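Local structure of hypothetical protein TTHA0068 (Thermus thermophilus, 2CWY) at residues A[10-15]-A[85-90]; A[22-27]-A[41-46]; A[26-29]-A[35-38]; A[72-75]-A[81-84]. The protein is of unknown function and folds as a small all-helical DUF309-family domain, seen here as a single chain. All coordinates share one frame; numbering follows the deposited sequence.

Contact 1 (A[10-15]-A[85-90]); sequences GLWRAG and LQEARR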
loop_
_atom_site.group_PDB
_atom_site.type_symbol
_atom_site.label_atom_id
_atom_site.label_comp_id
_atom_site.label_asym_id
_atom_site.label_seq_id
_atom_site.Cartn_x
_atom_site.Cartn_y
_atom_site.Cartn_z
ATOM N N GLY A 10 -7.656 -5.855 7.020
ATOM C CA GLY A 10 -8.527 -5.632 8.162
ATOM C C GLY A 10 -8.173 -4.291 8.782
ATOM O O GLY A 10 -9.051 -3.496 9.121
ATOM N N LEU A 11 -6.877 -4.033 8.935
ATOM C CA LEU A 11 -6.420 -2.760 9.489
ATOM C C LEU A 11 -6.852 -1.634 8.557
ATOM O O LEU A 11 -7.328 -0.585 9.004
ATOM C CB LEU A 11 -4.892 -2.735 9.599
ATOM C CG LEU A 11 -4.242 -3.749 10.538
ATOM C CD1 LEU A 11 -2.747 -3.812 10.229
ATOM C CD2 LEU A 11 -4.484 -3.349 11.995
ATOM N N TRP A 12 -6.667 -1.858 7.259
ATOM C CA TRP A 12 -7.031 -0.871 6.240
ATOM C C TRP A 12 -8.520 -0.532 6.299
ATOM O O TRP A 12 -8.901 0.641 6.223
ATOM C CB TRP A 12 -6.686 -1.409 4.854
ATOM C CG TRP A 12 -6.967 -0.460 3.710
ATOM C CD1 TRP A 12 -8.194 -0.106 3.209
ATOM C CD2 TRP A 12 -5.996 0.227 2.906
ATOM N NE1 TRP A 12 -8.044 0.753 2.145
ATOM C CE2 TRP A 12 -6.707 0.972 1.937
ATOM C CE3 TRP A 12 -4.595 0.284 2.908
ATOM C CZ2 TRP A 12 -6.063 1.764 0.977
ATOM C CZ3 TRP A 12 -3.954 1.077 1.948
ATOM C CH2 TRP A 12 -4.691 1.802 0.999
ATOM N N ARG A 13 -9.351 -1.561 6.418
ATOM C CA ARG A 13 -10.803 -1.376 6.496
ATOM C C ARG A 13 -11.191 -0.604 7.748
ATOM O O ARG A 13 -12.183 0.136 7.760
ATOM C CB ARG A 13 -11.514 -2.734 6.497
ATOM C CG ARG A 13 -11.592 -3.382 5.132
ATOM C CD ARG A 13 -12.466 -4.613 5.181
ATOM N NE ARG A 13 -11.750 -5.778 5.690
ATOM C CZ ARG A 13 -11.077 -6.629 4.923
ATOM N NH1 ARG A 13 -11.033 -6.442 3.608
ATOM N NH2 ARG A 13 -10.449 -7.665 5.471
ATOM N N ALA A 14 -10.411 -0.782 8.807
ATOM C CA ALA A 14 -10.663 -0.078 10.060
ATOM C C ALA A 14 -10.022 1.319 10.069
ATOM O O ALA A 14 -10.038 2.012 11.092
ATOM C CB ALA A 14 -10.160 -0.902 11.238
ATOM N N GLY A 15 -9.459 1.724 8.933
ATOM C CA GLY A 15 -8.842 3.042 8.830
ATOM C C GLY A 15 -7.517 3.237 9.554
ATOM O O GLY A 15 -7.104 4.371 9.834
ATOM N N LEU A 85 -5.198 -0.227 -5.089
ATOM C CA LEU A 85 -4.756 1.017 -5.717
ATOM C C LEU A 85 -5.986 1.781 -6.212
ATOM O O LEU A 85 -6.046 3.007 -6.103
ATOM C CB LEU A 85 -3.816 0.702 -6.881
ATOM C CG LEU A 85 -3.410 1.843 -7.820
ATOM C CD1 LEU A 85 -2.613 2.893 -7.086
ATOM C CD2 LEU A 85 -2.577 1.261 -8.954
ATOM N N GLN A 86 -6.960 1.055 -6.760
ATOM C CA GLN A 86 -8.199 1.679 -7.239
ATOM C C GLN A 86 -8.903 2.375 -6.079
ATOM O O GLN A 86 -9.361 3.511 -6.219
ATOM C CB GLN A 86 -9.130 0.623 -7.838
ATOM C CG GLN A 86 -10.506 1.150 -8.269
ATOM C CD GLN A 86 -11.334 0.073 -8.940
ATOM O OE1 GLN A 86 -11.793 -0.868 -8.291
ATOM N NE2 GLN A 86 -11.510 0.190 -10.245
ATOM N N GLU A 87 -8.977 1.702 -4.931
ATOM C CA GLU A 87 -9.633 2.289 -3.767
ATOM C C GLU A 87 -8.882 3.530 -3.283
ATOM O O GLU A 87 -9.490 4.573 -3.022
ATOM C CB GLU A 87 -9.757 1.282 -2.614
ATOM C CG GLU A 87 -10.471 1.893 -1.380
ATOM C CD GLU A 87 -10.447 1.000 -0.147
ATOM O OE1 GLU A 87 -10.566 1.540 0.976
ATOM O OE2 GLU A 87 -10.321 -0.239 -0.290
ATOM N N ALA A 88 -7.561 3.418 -3.161
ATOM C CA ALA A 88 -6.751 4.555 -2.719
ATOM C C ALA A 88 -6.971 5.750 -3.638
ATOM O O ALA A 88 -7.160 6.881 -3.172
ATOM C CB ALA A 88 -5.274 4.182 -2.710
ATOM N N ARG A 89 -6.927 5.508 -4.944
ATOM C CA ARG A 89 -7.130 6.579 -5.909
ATOM C C ARG A 89 -8.473 7.263 -5.691
ATOM O O ARG A 89 -8.558 8.490 -5.670
ATOM C CB ARG A 89 -7.049 6.037 -7.335
ATOM C CG ARG A 89 -5.630 5.835 -7.839
ATOM C CD ARG A 89 -5.631 5.042 -9.143
ATOM N NE ARG A 89 -4.299 4.982 -9.741
ATOM C CZ ARG A 89 -3.948 4.144 -10.712
ATOM N NH1 ARG A 89 -4.830 3.280 -11.195
ATOM N NH2 ARG A 89 -2.722 4.183 -11.215
ATOM N N ARG A 90 -9.525 6.479 -5.515
ATOM C CA ARG A 90 -10.838 7.071 -5.303
ATOM C C ARG A 90 -10.892 7.879 -4.018
ATOM O O ARG A 90 -11.409 9.004 -4.015
ATOM C CB ARG A 90 -11.912 5.987 -5.328
ATOM C CG ARG A 90 -12.149 5.496 -6.728
ATOM C CD ARG A 90 -13.092 4.316 -6.782
ATOM N NE ARG A 90 -13.318 3.904 -8.165
ATOM C CZ ARG A 90 -13.802 2.716 -8.502
ATOM N NH1 ARG A 90 -14.104 1.842 -7.555
ATOM N NH2 ARG A 90 -13.971 2.397 -9.777
#
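W12 and E87 meet through one polar bond between helix 5-13 and helix 81-92. NE1 of W12 donates to OE1 of E87 over 2.9 Å, with an N-H...O angle of 161°, and the oxygen lies essentially in the indole plane at the ring edge. At the other end the carboxylate is approached from above its own plane, the ring and carboxylate planes standing nearly perpendicular, 85° apart. OE2 of E87 is also near NE1 of W12, at 3.5 Å, but the angle there is too poor for a second bond. Further round the same edge, CH2 of W12 touches CB of A88 at a loose 4.4 Å.

The two side chains run alongside each other in opposing senses, the indole reaching toward helix 81-92 and the carboxylate toward helix 5-13. W12 swings its ring across the gap with CG anti to the backbone N (chi1 -178°), while E87 is extended beyond CG. Beyond this first shell, the indole packs on L45, A46 and L49 of helix 33-53 and makes an edge-to-face contact with Y17. Directly behind W12, G15 with its positive phi is the C-prime residue of a Schellman motif, its N bonded to O of W12 at 3.0 Å, which ends the helix.

OE1 of E87 also pairs with NE of R91 in a salt bridge. The buried indole N-H is therefore satisfied by a carboxylate whose negative charge is probably stabilised by that arginine.

Contact 2 (A[22-27]-A[41-46]); sequences EVLEPY and GVILLA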
loop_
_atom_site.group_PDB
_atom_site.type_symbol
_atom_site.label_atom_id
_atom_site.label_comp_id
_atom_site.label_asym_id
_atom_site.label_seq_id
_atom_site.Cartn_x
_atom_site.Cartn_y
_atom_site.Cartn_z
ATOM N N GLU A 22 3.407 0.396 9.359
ATOM C CA GLU A 22 4.290 -0.194 10.362
ATOM C C GLU A 22 4.363 -1.720 10.284
ATOM O O GLU A 22 5.434 -2.299 10.444
ATOM C CB GLU A 22 3.821 0.208 11.761
ATOM C CG GLU A 22 4.805 -0.121 12.861
ATOM C CD GLU A 22 4.265 0.223 14.226
ATOM O OE1 GLU A 22 3.653 1.306 14.367
ATOM O OE2 GLU A 22 4.458 -0.587 15.159
ATOM N N VAL A 23 3.227 -2.372 10.034
ATOM C CA VAL A 23 3.192 -3.827 9.958
ATOM C C VAL A 23 3.928 -4.383 8.734
ATOM O O VAL A 23 4.524 -5.456 8.800
ATOM C CB VAL A 23 1.715 -4.344 9.993
ATOM C CG1 VAL A 23 1.628 -5.804 9.568
ATOM C CG2 VAL A 23 1.174 -4.203 11.403
ATOM N N LEU A 24 3.916 -3.636 7.633
ATOM C CA LEU A 24 4.572 -4.091 6.411
ATOM C C LEU A 24 6.064 -3.773 6.314
ATOM O O LEU A 24 6.771 -4.373 5.507
ATOM C CB LEU A 24 3.854 -3.520 5.192
ATOM C CG LEU A 24 2.406 -3.967 4.985
ATOM C CD1 LEU A 24 1.854 -3.246 3.763
ATOM C CD2 LEU A 24 2.340 -5.478 4.782
ATOM N N GLU A 25 6.548 -2.837 7.124
ATOM C CA GLU A 25 7.963 -2.490 7.070
ATOM C C GLU A 25 8.937 -3.667 7.191
ATOM O O GLU A 25 9.873 -3.767 6.395
ATOM C CB GLU A 25 8.318 -1.447 8.133
ATOM C CG GLU A 25 9.752 -0.975 8.003
ATOM C CD GLU A 25 10.216 -0.153 9.190
ATOM O OE1 GLU A 25 9.605 -0.272 10.271
ATOM O OE2 GLU A 25 11.199 0.605 9.042
ATOM N N PRO A 26 8.730 -4.576 8.175
ATOM C CA PRO A 26 9.628 -5.726 8.351
ATOM C C PRO A 26 9.678 -6.631 7.126
ATOM O O PRO A 26 10.721 -7.204 6.821
ATOM C CB PRO A 26 9.050 -6.460 9.568
ATOM C CG PRO A 26 8.203 -5.422 10.271
ATOM C CD PRO A 26 7.617 -4.628 9.144
ATOM N N TYR A 27 8.544 -6.760 6.435
ATOM C CA TYR A 27 8.465 -7.591 5.235
ATOM C C TYR A 27 9.213 -6.939 4.078
ATOM O O TYR A 27 9.947 -7.604 3.346
ATOM C CB TYR A 27 7.003 -7.816 4.853
ATOM C CG TYR A 27 6.293 -8.649 5.884
ATOM C CD1 TYR A 27 6.555 -10.015 5.994
ATOM C CD2 TYR A 27 5.444 -8.061 6.825
ATOM C CE1 TYR A 27 6.002 -10.774 7.014
ATOM C CE2 TYR A 27 4.880 -8.815 7.860
ATOM C CZ TYR A 27 5.173 -10.172 7.947
ATOM O OH TYR A 27 4.684 -10.927 8.991
ATOM N N GLY A 41 4.842 -0.253 -2.451
ATOM C CA GLY A 41 3.707 0.390 -3.092
ATOM C C GLY A 41 2.511 0.442 -2.151
ATOM O O GLY A 41 1.857 1.475 -2.023
ATOM N N VAL A 42 2.220 -0.673 -1.491
ATOM C CA VAL A 42 1.104 -0.730 -0.543
ATOM C C VAL A 42 1.394 0.222 0.635
ATOM O O VAL A 42 0.502 0.922 1.122
ATOM C CB VAL A 42 0.901 -2.169 -0.004
ATOM C CG1 VAL A 42 -0.189 -2.184 1.083
ATOM C CG2 VAL A 42 0.521 -3.095 -1.140
ATOM N N ILE A 43 2.646 0.236 1.087
ATOM C CA ILE A 43 3.048 1.117 2.170
ATOM C C ILE A 43 2.797 2.583 1.776
ATOM O O ILE A 43 2.287 3.369 2.579
ATOM C CB ILE A 43 4.551 0.919 2.514
ATOM C CG1 ILE A 43 4.729 -0.326 3.393
ATOM C CG2 ILE A 43 5.109 2.168 3.196
ATOM C CD1 ILE A 43 6.178 -0.717 3.590
ATOM N N LEU A 44 3.145 2.941 0.541
ATOM C CA LEU A 44 2.974 4.321 0.069
ATOM C C LEU A 44 1.503 4.707 -0.113
ATOM O O LEU A 44 1.145 5.873 0.042
ATOM C CB LEU A 44 3.760 4.525 -1.239
ATOM C CG LEU A 44 5.293 4.513 -1.078
ATOM C CD1 LEU A 44 5.986 4.285 -2.437
ATOM C CD2 LEU A 44 5.727 5.843 -0.471
ATOM N N LEU A 45 0.655 3.739 -0.453
ATOM C CA LEU A 45 -0.775 4.021 -0.587
ATOM C C LEU A 45 -1.318 4.283 0.820
ATOM O O LEU A 45 -2.092 5.227 1.039
ATOM C CB LEU A 45 -1.513 2.829 -1.201
ATOM C CG LEU A 45 -1.123 2.466 -2.636
ATOM C CD1 LEU A 45 -1.999 1.312 -3.113
ATOM C CD2 LEU A 45 -1.303 3.668 -3.540
ATOM N N ALA A 46 -0.921 3.444 1.776
ATOM C CA ALA A 46 -1.371 3.639 3.155
ATOM C C ALA A 46 -0.889 5.016 3.637
ATOM O O ALA A 46 -1.649 5.782 4.244
ATOM C CB ALA A 46 -0.813 2.522 4.066
#
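L24 faces V42 and I43 across an antiparallel helical hairpin, formed by helix 17-30 and helix 33-53. The axes of the short segments 22-27 and 41-46 come within 9.7 Å at 161° between their directions, and the nearest CA pair is L24 with I43, 6.9 Å apart. No hydrogen bond crosses; the contact is van der Waals packing, mostly between apolar side chains.

L24 is the central one. Its CG stands anti to the carbonyl carbon (chi1 -64°), and the branch beyond sends CD1 to CG1 of V42 at 3.5 Å, the two side chains crossing at about a right angle. I43 uses its longer branch instead: CG1 lies 3.8 Å from CB of L24, close to the root of the side chain rather than its end. V42 thus meets L24 at CD1, whereas I43 lies mainly against CB and also approaches CD1.

Around the pair, L24 also packs on P3 and W5, V42 on L79, and I43 on H21 and W28, which places L24, V42 and I43, all buried, among side chains from helix 5-13, helix 17-30 and loops.

Helix 17-30 is kinked at P26 and Y27: proline has no N-H to donate, and N of Y27 makes only a weak bond, 3.1 Å to O of L24. Just ahead of that kink, CD1 of I43 rests against the backbone, 4.1 Å from N of E25.

Contact 3 (A[26-29]-A[35-38]); sequences PYWL and ERRL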
loop_
_atom_site.group_PDB
_atom_site.type_symbol
_atom_site.label_atom_id
_atom_site.label_comp_id
_atom_site.label_asym_id
_atom_site.label_seq_id
_atom_site.Cartn_x
_atom_site.Cartn_y
_atom_site.Cartn_z
ATOM N N PRO A 26 8.730 -4.576 8.175
ATOM C CA PRO A 26 9.628 -5.726 8.351
ATOM C C PRO A 26 9.678 -6.631 7.126
ATOM O O PRO A 26 10.721 -7.204 6.821
ATOM C CB PRO A 26 9.050 -6.460 9.568
ATOM C CG PRO A 26 8.203 -5.422 10.271
ATOM C CD PRO A 26 7.617 -4.628 9.144
ATOM N N TYR A 27 8.544 -6.760 6.435
ATOM C CA TYR A 27 8.465 -7.591 5.235
ATOM C C TYR A 27 9.213 -6.939 4.078
ATOM O O TYR A 27 9.947 -7.604 3.346
ATOM C CB TYR A 27 7.003 -7.816 4.853
ATOM C CG TYR A 27 6.293 -8.649 5.884
ATOM C CD1 TYR A 27 6.555 -10.015 5.994
ATOM C CD2 TYR A 27 5.444 -8.061 6.825
ATOM C CE1 TYR A 27 6.002 -10.774 7.014
ATOM C CE2 TYR A 27 4.880 -8.815 7.860
ATOM C CZ TYR A 27 5.173 -10.172 7.947
ATOM O OH TYR A 27 4.684 -10.927 8.991
ATOM N N TRP A 28 9.023 -5.635 3.931
ATOM C CA TRP A 28 9.688 -4.881 2.876
ATOM C C TRP A 28 11.205 -4.951 3.072
ATOM O O TRP A 28 11.970 -5.068 2.105
ATOM C CB TRP A 28 9.222 -3.429 2.918
ATOM C CG TRP A 28 10.043 -2.491 2.063
ATOM C CD1 TRP A 28 9.994 -2.351 0.703
ATOM C CD2 TRP A 28 11.034 -1.565 2.525
ATOM N NE1 TRP A 28 10.892 -1.386 0.292
ATOM C CE2 TRP A 28 11.542 -0.893 1.392
ATOM C CE3 TRP A 28 11.543 -1.239 3.793
ATOM C CZ2 TRP A 28 12.538 0.092 1.485
ATOM C CZ3 TRP A 28 12.522 -0.269 3.887
ATOM C CH2 TRP A 28 13.012 0.389 2.733
ATOM N N LEU A 29 11.643 -4.884 4.326
ATOM C CA LEU A 29 13.075 -4.928 4.622
ATOM C C LEU A 29 13.758 -6.220 4.192
ATOM O O LEU A 29 14.945 -6.217 3.863
ATOM C CB LEU A 29 13.315 -4.735 6.122
ATOM C CG LEU A 29 13.166 -3.313 6.662
ATOM C CD1 LEU A 29 13.175 -3.345 8.191
ATOM C CD2 LEU A 29 14.317 -2.437 6.136
ATOM N N GLU A 35 8.409 -8.425 -5.186
ATOM C CA GLU A 35 7.806 -8.470 -3.862
ATOM C C GLU A 35 8.125 -7.194 -3.079
ATOM O O GLU A 35 7.249 -6.627 -2.421
ATOM C CB GLU A 35 8.325 -9.694 -3.108
ATOM C CG GLU A 35 7.792 -11.018 -3.653
ATOM C CD GLU A 35 8.256 -11.322 -5.077
ATOM O OE1 GLU A 35 7.431 -11.834 -5.860
ATOM O OE2 GLU A 35 9.434 -11.061 -5.417
ATOM N N ARG A 36 9.375 -6.738 -3.157
ATOM C CA ARG A 36 9.776 -5.532 -2.439
ATOM C C ARG A 36 9.030 -4.333 -3.028
ATOM O O ARG A 36 8.570 -3.454 -2.299
ATOM C CB ARG A 36 11.307 -5.319 -2.516
ATOM C CG ARG A 36 11.875 -4.376 -1.436
ATOM C CD ARG A 36 13.375 -4.068 -1.644
ATOM N NE ARG A 36 13.905 -3.135 -0.644
ATOM C CZ ARG A 36 14.394 -3.489 0.543
ATOM N NH1 ARG A 36 14.440 -4.765 0.898
ATOM N NH2 ARG A 36 14.830 -2.561 1.389
ATOM N N ARG A 37 8.872 -4.310 -4.348
ATOM C CA ARG A 37 8.166 -3.204 -4.978
ATOM C C ARG A 37 6.705 -3.189 -4.528
ATOM O O ARG A 37 6.151 -2.139 -4.186
ATOM C CB ARG A 37 8.260 -3.325 -6.507
ATOM C CG ARG A 37 9.595 -2.830 -7.070
ATOM C CD ARG A 37 9.742 -3.224 -8.529
ATOM N NE ARG A 37 8.611 -2.761 -9.325
ATOM C CZ ARG A 37 8.244 -3.314 -10.475
ATOM N NH1 ARG A 37 8.926 -4.347 -10.956
ATOM N NH2 ARG A 37 7.190 -2.846 -11.130
ATOM N N LEU A 38 6.083 -4.364 -4.520
ATOM C CA LEU A 38 4.704 -4.460 -4.100
ATOM C C LEU A 38 4.533 -3.954 -2.670
ATOM O O LEU A 38 3.639 -3.160 -2.395
ATOM C CB LEU A 38 4.223 -5.901 -4.183
ATOM C CG LEU A 38 2.852 -6.097 -3.534
ATOM C CD1 LEU A 38 1.770 -5.473 -4.414
ATOM C CD2 LEU A 38 2.603 -7.549 -3.335
#
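R36 reaches over the indole of W28, and its path can be followed outward. From CB the chain sets off with CG anti to the backbone N (chi1 -161°) and stays extended to NE. CG lies 3.5 Å from CD1 of W28, at the pyrrole side of the ring. CD passes 4.1 Å from O of W28, and NE lies 3.6 Å from NE1 of the indole. CZ then sits 4.2 Å from the centroid of the five-membered ring and 20° off its normal, a cation-pi contact over the face, although the guanidinium is tilted 43° against the indole plane. NH2 carries on over the six-membered ring, 3.5 Å from CZ2 of W28. NH1 turns to the backbone: it gives a weak bond of 3.3 Å to O of L29, which lies at the guanidinium edge, and its stronger partner is O of A31. O of W28 lies over the guanidinium face and is not bonded to it.

The cation thus sits by backbone carbonyls of L29 and A31, probably a favourable electrostatic setting. The contact closes the short turn into helix 33-53, on which W28 also packs through L39, Q40 and I43.

Contact 4 (A[72-75]-A[81-84]); sequences LPCP and WRSL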
loop_
_atom_site.group_PDB
_atom_site.type_symbol
_atom_site.label_atom_id
_atom_site.label_comp_id
_atom_site.label_asym_id
_atom_site.label_seq_id
_atom_site.Cartn_x
_atom_site.Cartn_y
_atom_site.Cartn_z
ATOM N N LEU A 72 3.856 -4.702 -12.395
ATOM C CA LEU A 72 3.869 -5.905 -11.574
ATOM C C LEU A 72 2.720 -6.822 -11.969
ATOM O O LEU A 72 1.685 -6.364 -12.471
ATOM C CB LEU A 72 3.704 -5.560 -10.088
ATOM C CG LEU A 72 4.843 -4.875 -9.331
ATOM C CD1 LEU A 72 4.395 -4.641 -7.887
ATOM C CD2 LEU A 72 6.115 -5.747 -9.371
ATOM N N PRO A 73 2.893 -8.137 -11.778
ATOM C CA PRO A 73 1.779 -9.014 -12.133
ATOM C C PRO A 73 0.739 -8.844 -11.019
ATOM O O PRO A 73 1.079 -8.366 -9.934
ATOM C CB PRO A 73 2.419 -10.402 -12.133
ATOM C CG PRO A 73 3.553 -10.269 -11.172
ATOM C CD PRO A 73 4.111 -8.913 -11.485
ATOM N N CYS A 74 -0.515 -9.198 -11.289
ATOM C CA CYS A 74 -1.568 -9.095 -10.273
ATOM C C CYS A 74 -2.483 -10.311 -10.391
ATOM O O CYS A 74 -2.924 -10.656 -11.483
ATOM C CB CYS A 74 -2.392 -7.808 -10.454
ATOM S SG CYS A 74 -3.615 -7.473 -9.126
ATOM N N PRO A 75 -2.773 -10.983 -9.263
ATOM C CA PRO A 75 -2.263 -10.617 -7.942
ATOM C C PRO A 75 -0.793 -10.964 -7.759
ATOM O O PRO A 75 -0.168 -11.592 -8.624
ATOM C CB PRO A 75 -3.164 -11.406 -6.998
ATOM C CG PRO A 75 -3.447 -12.663 -7.782
ATOM C CD PRO A 75 -3.739 -12.096 -9.165
ATOM N N TRP A 81 -3.602 -6.142 -5.657
ATOM C CA TRP A 81 -3.224 -4.747 -5.466
ATOM C C TRP A 81 -3.907 -3.756 -6.404
ATOM O O TRP A 81 -4.030 -2.574 -6.075
ATOM C CB TRP A 81 -1.701 -4.586 -5.543
ATOM C CG TRP A 81 -1.101 -4.970 -6.838
ATOM C CD1 TRP A 81 -0.549 -6.182 -7.170
ATOM C CD2 TRP A 81 -1.003 -4.152 -7.996
ATOM N NE1 TRP A 81 -0.111 -6.160 -8.471
ATOM C CE2 TRP A 81 -0.378 -4.926 -9.005
ATOM C CE3 TRP A 81 -1.382 -2.835 -8.287
ATOM C CZ2 TRP A 81 -0.125 -4.425 -10.287
ATOM C CZ3 TRP A 81 -1.133 -2.334 -9.558
ATOM C CH2 TRP A 81 -0.509 -3.130 -10.547
ATOM N N ARG A 82 -4.334 -4.219 -7.580
ATOM C CA ARG A 82 -5.035 -3.329 -8.506
ATOM C C ARG A 82 -6.278 -2.766 -7.829
ATOM O O ARG A 82 -6.599 -1.591 -7.989
ATOM C CB ARG A 82 -5.436 -4.082 -9.778
ATOM C CG ARG A 82 -4.287 -4.371 -10.709
ATOM C CD ARG A 82 -3.849 -3.112 -11.433
ATOM N NE ARG A 82 -2.976 -3.424 -12.562
ATOM C CZ ARG A 82 -2.316 -2.513 -13.270
ATOM N NH1 ARG A 82 -2.426 -1.224 -12.968
ATOM N NH2 ARG A 82 -1.535 -2.896 -14.270
ATOM N N SER A 83 -6.974 -3.603 -7.062
ATOM C CA SER A 83 -8.176 -3.168 -6.351
ATOM C C SER A 83 -7.839 -2.169 -5.249
ATOM O O SER A 83 -8.534 -1.161 -5.066
ATOM C CB SER A 83 -8.895 -4.377 -5.739
ATOM O OG SER A 83 -9.963 -3.963 -4.905
ATOM N N LEU A 84 -6.768 -2.455 -4.511
ATOM C CA LEU A 84 -6.338 -1.581 -3.427
ATOM C C LEU A 84 -5.920 -0.219 -3.975
ATOM O O LEU A 84 -6.227 0.815 -3.398
ATOM C CB LEU A 84 -5.167 -2.216 -2.675
ATOM C CG LEU A 84 -4.720 -1.533 -1.386
ATOM C CD1 LEU A 84 -5.903 -1.391 -0.424
ATOM C CD2 LEU A 84 -3.609 -2.380 -0.745
#
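The backbone of L72, P73 and C74 runs extended toward a cis peptide before P75, facing W81 and R82 on the opening turn of helix 81-92. O of L72 and O of P73 lie at the edge of the W81 ring. NE1 of W81 donates to O of P73 over 2.9 Å in an almost straight bond, N-H...O 177°; the acceptor lies in the indole plane, whereas the donor stands above the carbonyl plane, off either lone pair. Next along the same edge, O of L72 lies 3.4 Å from CZ2 of W81, also near the ring plane, and CB of L72 packs 4.0 Å from that carbon.

C74 comes over a face instead. Its SG stands 3.9 Å from the centroid of the five-membered ring and 16° off the normal, a sulfur-aromatic contact, and CB of C74 lies 3.4 Å from NE1 of W81. The sulfur is also wedged against R82, 3.5 Å from its CG, and takes a weak, long bond of 3.7 Å from N of R82. CG of R82 shares that face of W81 with the sulfur, and, bent at chi2, the chain carries the guanidinium past the rim, where one of its faces lies against CH2 of W81.

W81 itself holds CG between its backbone N and carbonyl carbon (chi1 61°), a crowded position that turns the indole toward the loop. L38 of helix 33-53 packs on the ring as well.

Together, the edge bond and the face contact should fix both the in-plane position and the tilt of the indole, clasping the loop to the start of the last helix.

Overall arrangement
From the N terminus, helix 5-13 supplies the first half of contact 1, which closes only at 85-90 and so spans most of the chain. The other three contacts nest inside that loop. Contacts 2 and 3 both join helix 17-30 to helix 33-53, share P26 and Y27, and touch through I43 and W28; contact 3 lies nearer the turn. Contact 4 follows them in series, tying the loop after helix 59-69 to helix 81-92. L84 packs on W12 and V42, and L45 meets W12, L85 and A88, linking contacts 1, 2 and 4, while L38 on W81 links contacts 3 and 4. Contacts 1 and 3 do not touch, their centres about 19 Å apart.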